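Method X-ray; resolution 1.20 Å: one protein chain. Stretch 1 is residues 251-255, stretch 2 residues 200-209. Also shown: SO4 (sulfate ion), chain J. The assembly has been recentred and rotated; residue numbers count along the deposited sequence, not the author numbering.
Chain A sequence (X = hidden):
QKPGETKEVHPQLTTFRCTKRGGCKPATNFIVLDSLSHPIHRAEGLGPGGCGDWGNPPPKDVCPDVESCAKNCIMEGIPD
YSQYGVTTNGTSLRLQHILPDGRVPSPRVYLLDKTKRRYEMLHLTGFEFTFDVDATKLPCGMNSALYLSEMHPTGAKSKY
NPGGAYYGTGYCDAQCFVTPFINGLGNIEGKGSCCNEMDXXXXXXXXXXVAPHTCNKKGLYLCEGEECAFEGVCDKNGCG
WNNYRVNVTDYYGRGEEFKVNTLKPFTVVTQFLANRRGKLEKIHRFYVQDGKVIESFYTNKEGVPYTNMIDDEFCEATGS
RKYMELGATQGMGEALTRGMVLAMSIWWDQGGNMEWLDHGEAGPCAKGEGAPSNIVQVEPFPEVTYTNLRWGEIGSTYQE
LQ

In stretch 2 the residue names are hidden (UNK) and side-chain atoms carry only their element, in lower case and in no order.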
ATOM      1  N   TYR A 251     -10.216  -1.145  21.502  1.00  9.62           N
ATOM      2  CA  TYR A 251      -9.375  -2.175  20.922  1.00  9.73           C
ATOM      3  C   TYR A 251      -7.957  -1.714  20.560  1.00  9.12           C
ATOM      4  O   TYR A 251      -7.040  -2.510  20.642  1.00  9.72           O
ATOM      5  CB  TYR A 251     -10.057  -2.777  19.689  1.00  9.87           C
ATOM      6  CG  TYR A 251      -9.373  -4.008  19.148  1.00  9.84           C
ATOM      7  CD1 TYR A 251      -9.495  -5.229  19.804  1.00 10.39           C
ATOM      8  CD2 TYR A 251      -8.615  -3.991  17.986  1.00 10.27           C
ATOM      9  CE1 TYR A 251      -8.912  -6.389  19.357  1.00 10.69           C
ATOM     10  CE2 TYR A 251      -7.995  -5.113  17.526  1.00 10.49           C
ATOM     11  CZ  TYR A 251      -8.140  -6.328  18.213  1.00 10.25           C
ATOM     12  OH  TYR A 251      -7.532  -7.455  17.703  1.00 11.21           O
ATOM     13  N   TYR A 252      -7.829  -0.471  20.098  1.00  9.26           N
ATOM     14  CA  TYR A 252      -6.597  -0.043  19.405  1.00  8.92           C
ATOM     15  C   TYR A 252      -6.377   1.428  19.639  1.00  8.92           C
ATOM     16  O   TYR A 252      -7.270   2.250  19.296  1.00  9.62           O
ATOM     17  CB  TYR A 252      -6.750  -0.319  17.891  1.00  9.23           C
ATOM     18  CG  TYR A 252      -5.580   0.062  17.054  1.00  8.59           C
ATOM     19  CD1 TYR A 252      -5.442   1.376  16.607  1.00  9.04           C
ATOM     20  CD2 TYR A 252      -4.610  -0.859  16.699  1.00  9.01           C
ATOM     21  CE1 TYR A 252      -4.347   1.743  15.817  1.00  8.89           C
ATOM     22  CE2 TYR A 252      -3.521  -0.484  15.944  1.00  8.67           C
ATOM     23  CZ  TYR A 252      -3.364   0.812  15.489  1.00  8.97           C
ATOM     24  OH  TYR A 252      -2.266   1.151  14.748  1.00  9.48           O
ATOM     25  N   GLY A 253      -5.252   1.817  20.207  1.00  9.24           N
ATOM     26  CA  GLY A 253      -4.999   3.229  20.415  1.00  9.44           C
ATOM     27  C   GLY A 253      -3.853   3.474  21.356  1.00  9.63           C
ATOM     28  O   GLY A 253      -3.175   2.548  21.806  1.00 10.07           O
ATOM     29  N   ARG A 254      -3.627   4.754  21.645  1.00  9.80           N
ATOM     30  CA  ARG A 254      -2.468   5.196  22.425  1.00 10.52           C
ATOM     31  C   ARG A 254      -2.746   5.027  23.912  1.00 11.75           C
ATOM     32  O   ARG A 254      -3.462   5.827  24.491  1.00 13.86           O
ATOM     33  CB  ARG A 254      -2.147   6.644  22.152  1.00 10.73           C
ATOM     34  CG  ARG A 254      -1.737   6.927  20.726  1.00 10.54           C
ATOM     35  CD  ARG A 254      -1.443   8.403  20.467  1.00 10.83           C
ATOM     36  NE  ARG A 254      -0.235   8.879  21.078  1.00 11.00           N
ATOM     37  CZ  ARG A 254       0.961   8.784  20.555  1.00 11.46           C
ATOM     38  NH1 ARG A 254       1.138   8.203  19.370  1.00 11.03           N
ATOM     39  NH2 ARG A 254       1.985   9.230  21.231  1.00 13.82           N
ATOM     40  N   GLY A 255      -2.200   3.994  24.533  1.00 12.27           N
ATOM     41  CA  GLY A 255      -2.278   3.804  25.987  1.00 14.31           C
ATOM     42  C   GLY A 255      -2.746   2.434  26.363  1.00 12.59           C
ATOM     43  O   GLY A 255      -3.311   1.686  25.572  1.00 11.48           O
ATOM     44  N   UNK A 200      -3.945  -4.243   3.161  1.00  8.15           N
ATOM     45  CA  UNK A 200      -3.654  -4.988   4.400  1.00  8.35           C
ATOM     46  C   UNK A 200      -3.691  -4.040   5.593  1.00  7.93           C
ATOM     47  O   UNK A 200      -4.380  -4.305   6.589  1.00  8.78           O
ATOM     48  c   UNK A 200      -1.895  -6.336   5.603  1.00  8.43           C
ATOM     49  c   UNK A 200      -1.039  -7.514   2.910  1.00 11.06           C
ATOM     50  c   UNK A 200      -2.311  -5.732   4.276  1.00  8.38           C
ATOM     51  c   UNK A 200      -2.369  -6.790   3.180  1.00  9.21           C
ATOM     52  N   UNK A 201      -2.974  -2.921   5.472  1.00  7.68           N
ATOM     53  CA  UNK A 201      -2.781  -2.020   6.603  1.00  7.91           C
ATOM     54  C   UNK A 201      -2.836  -0.607   6.094  1.00  7.82           C
ATOM     55  O   UNK A 201      -2.052  -0.205   5.218  1.00  8.32           O
ATOM     56  c   UNK A 201      -1.370  -1.561  11.901  1.00 11.19           C
ATOM     57  c   UNK A 201      -1.540  -1.948  10.580  1.00  9.89           C
ATOM     58  c   UNK A 201       0.041  -0.300   7.767  1.00  8.33           C
ATOM     59  c   UNK A 201      -0.527  -0.523  12.249  1.00 11.48           C
ATOM     60  c   UNK A 201      -0.016  -0.187   9.977  1.00  8.48           C
ATOM     61  c   UNK A 201      -0.850  -1.241   9.585  1.00  7.81           C
ATOM     62  c   UNK A 201       0.161   0.186  11.319  1.00  9.94           C
ATOM     63  c   UNK A 201      -0.785  -1.313   8.145  1.00  7.78           C
ATOM     64  n   UNK A 201       0.520   0.374   8.848  1.00  8.63           N
ATOM     65  c   UNK A 201      -1.393  -2.321   7.231  1.00  8.60           C
ATOM     66  N   UNK A 202      -3.765   0.179   6.647  1.00  7.94           N
ATOM     67  CA  UNK A 202      -3.796   1.630   6.537  1.00  7.85           C
ATOM     68  C   UNK A 202      -4.058   2.104   7.954  1.00  7.84           C
ATOM     69  O   UNK A 202      -5.116   1.793   8.504  1.00  8.25           O
ATOM     70  c   UNK A 202      -4.517   1.816   4.113  1.00 10.16           C
ATOM     71  o   UNK A 202      -6.636   1.638   3.136  1.00 12.92           O
ATOM     72  o   UNK A 202      -5.365   3.378   2.553  1.00 13.86           O
ATOM     73  c   UNK A 202      -4.845   2.143   5.587  1.00  9.07           C
ATOM     74  c   UNK A 202      -5.573   2.283   3.173  1.00 11.25           C
ATOM     75  N   UNK A 203      -3.083   2.756   8.575  1.00  7.99           N
ATOM     76  CA  UNK A 203      -3.228   2.958  10.041  1.00  7.78           C
ATOM     77  C   UNK A 203      -2.334   4.058  10.523  1.00  8.10           C
ATOM     78  O   UNK A 203      -1.299   4.415   9.906  1.00  8.74           O
ATOM     79  c   UNK A 203      -2.893   1.667  10.769  1.00  8.62           C
ATOM     80  N   UNK A 204      -2.699   4.554  11.682  1.00  8.61           N
ATOM     81  CA  UNK A 204      -1.842   5.431  12.480  1.00  8.47           C
ATOM     82  C   UNK A 204      -1.916   4.980  13.916  1.00  8.21           C
ATOM     83  O   UNK A 204      -2.397   3.877  14.198  1.00  8.80           O
ATOM     84  c   UNK A 204      -2.174   6.887  12.197  1.00  8.97           C
ATOM     85  n   UNK A 204      -4.199   8.059  11.591  1.00  9.41           N
ATOM     86  c   UNK A 204      -3.626   7.236  12.460  1.00  8.48           C
ATOM     87  o   UNK A 204      -4.195   6.767  13.459  1.00  9.23           O
ATOM     88  N   UNK A 205      -1.429   5.784  14.866  1.00  8.17           N
ATOM     89  CA  UNK A 205      -1.482   5.378  16.269  1.00  8.40           C
ATOM     90  C   UNK A 205      -2.892   5.483  16.836  1.00  8.51           C
ATOM     91  O   UNK A 205      -3.106   5.040  17.977  1.00  9.30           O
ATOM     92  c   UNK A 205      -0.498   6.142  17.107  1.00  9.17           C
ATOM     93  o   UNK A 205      -0.861   7.512  17.252  1.00  9.70           O
ATOM     94  N   UNK A 206      -3.837   6.041  16.093  1.00  8.39           N
ATOM     95  CA  UNK A 206      -5.201   6.283  16.551  1.00  8.66           C
ATOM     96  C   UNK A 206      -6.236   5.325  15.956  1.00  8.73           C
ATOM     97  O   UNK A 206      -7.294   5.155  16.560  1.00  9.55           O
ATOM     98  c   UNK A 206      -4.604   8.783  16.658  1.00  9.66           C
ATOM     99  c   UNK A 206      -5.619   7.720  16.263  1.00  9.31           C
ATOM    100  c   UNK A 206      -5.630  10.050  19.451  1.00 11.38           C
ATOM    101  n   UNK A 206      -5.244  11.162  18.889  1.00 12.82           N
ATOM    102  n   UNK A 206      -5.111   8.885  19.107  1.00 10.88           N
ATOM    103  c   UNK A 206      -4.082   8.737  18.059  1.00  9.72           C
ATOM    104  n   UNK A 206      -6.564  10.085  20.373  1.00 13.63           N
ATOM    105  N   UNK A 207      -5.973   4.731  14.792  1.00  8.75           N
ATOM    106  CA  UNK A 207      -6.952   3.830  14.181  1.00  8.60           C
ATOM    107  C   UNK A 207      -6.211   2.873  13.236  1.00  8.22           C
ATOM    108  O   UNK A 207      -5.181   3.249  12.658  1.00  8.97           O
ATOM    109  c   UNK A 207      -8.012   4.601  13.405  1.00  9.92           C
ATOM    110  N   UNK A 208      -6.808   1.719  13.051  1.00  8.21           N
ATOM    111  CA  UNK A 208      -6.275   0.652  12.194  1.00  8.57           C
ATOM    112  C   UNK A 208      -7.403   0.180  11.256  1.00  8.39           C
ATOM    113  O   UNK A 208      -8.453  -0.238  11.725  1.00  9.28           O
ATOM    114  c   UNK A 208      -5.790  -0.499  13.043  1.00  9.03           C
ATOM    115  o   UNK A 208      -5.354  -1.560  12.190  1.00  9.64           O
ATOM    116  N   UNK A 209      -7.139   0.261   9.956  1.00  8.34           N
ATOM    117  CA  UNK A 209      -8.129  -0.071   8.916  1.00  8.50           C
ATOM    118  C   UNK A 209      -7.555  -1.134   8.005  1.00  8.44           C
ATOM    119  O   UNK A 209      -6.384  -1.108   7.622  1.00  8.69           O
ATOM    120  c   UNK A 209      -9.307   1.153   6.988  1.00  9.54           C
ATOM    121  n   UNK A 209     -10.609   1.544   7.086  1.00 12.14           N
ATOM    122  c   UNK A 209      -8.384   1.248   8.128  1.00  8.75           C
ATOM    123  n   UNK A 209     -10.125   1.053   5.006  1.00 16.17           N
ATOM    124  c   UNK A 209     -11.133   1.392   5.843  1.00 14.99           C
ATOM    125  c   UNK A 209      -9.044   0.840   5.714  1.00 11.99           C
TER
HETATM  126  S   SO4 J 709       0.235  10.758  24.292  0.70 52.57           S
HETATM  127  O1  SO4 J 709       0.287  11.956  23.441  0.70 54.57           O
HETATM  128  O2  SO4 J 709       1.457  10.136  24.103  0.70 34.29           O
HETATM  129  O3  SO4 J 709      -0.890   9.964  23.769  0.70 26.91           O
HETATM  130  O4  SO4 J 709       0.023  11.184  25.678  0.70 82.97           O
HETATM  131  O   HOH W   1      -7.611   4.937  19.168  1.00  9.82           O
HETATM  132  O   HOH W   2      -5.811   6.504  20.560  1.00 10.78           O

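Position 200 carries four side-chain carbons, forked at the first, with one arm two carbons long, and its side chain stays out of reach of stretch 1. That pattern is isoleucine, Ile 200. It is buried where the chain turns a corner, and a branched hydrocarbon suits such packing.

At position 201 one carbon leads to fused five- and six-membered rings holding eight carbons and one nitrogen, an indole; a six-ring carbon lies 3.5 Å from Tyr 252 OH. The residue is Trp 201. Its CA-to-CB bond points sideways, yet the long ring system reaches the phenol. The ring nitrogen is satisfied elsewhere in the structure.

Position 202 has three carbons, the third bearing two oxygens, and touches nothing on stretch 1. The atoms give a carboxylate one carbon longer than aspartate's: Glu 202. Its buried carboxylate is hydrogen-bonded through OE1 elsewhere in the structure, and its backbone N and O pair with the O and N of position 209.

Position 203 shows a single carbon, CB, 4.1 Å from Tyr 252 OH. This is Ala 203, a small side chain that points toward stretch 1 beside the phenol oxygen.

Position 204 has two carbons, the second carrying one oxygen and one nitrogen by the deposited elements, and its backbone O accepts a hydrogen bond from Tyr 252 OH at 2.8 Å. It is Asn 204. The amide serves the turn itself: OD1 accepts from the backbone N of position 206 at 2.8 Å and, weakly, from the backbone N of position 207 at 3.0 Å.

Position 205 has one carbon and then one oxygen, and that oxygen lies 3.0 Å from Arg 254 NH1. Its backbone O lies 3.6 Å from Gly 253 CA in a CA-H...O contact. It is Ser 205, whose OG accepts the NH1 hydrogen bond.

At position 206 three carbons run to a nitrogen and then to a carbon with two more nitrogens; the third carbon lies 3.6 Å from Arg 254 CD. This is Arg 206. Although CB points away, the chain folds back through three m rotamers. Aliphatic segments can thus touch while a water accepts from Arg 206 NE at 2.9 Å and Arg 254 N at 3.0 Å.

Position 207 has one carbon, and its backbone C approaches Tyr 252 CE1 to 3.4 Å. It is Ala 207, whose small methyl points away, so only backbone comes near the ring.

Position 208 has one carbon and one oxygen; CB sits over one face of the Tyr 252 ring, 3.6 Å from the centroid, a CH-pi contact. It is Ser 208, whose OG bonds elsewhere in the structure.

Position 209 has one carbon and a five-membered ring of three carbons and two nitrogens, clear of stretch 1: His 209. This contact does not call for its buried imidazole; its backbone pairs with Glu 202.

The contact centres on Tyr 252, whose ring packs on Ser 208 and whose hydroxyl donates to Asn 204 O. A second water bridges Tyr 252 O and Arg 206 O, donating to both, at 2.7 and 2.6 Å from its oxygen. Beyond Gly 253, Arg 254 reaches Ser 205 through NH1 while NE and NH2 hold the sulfate.

Stretch 2, residues 200-209: IWEANSRASH
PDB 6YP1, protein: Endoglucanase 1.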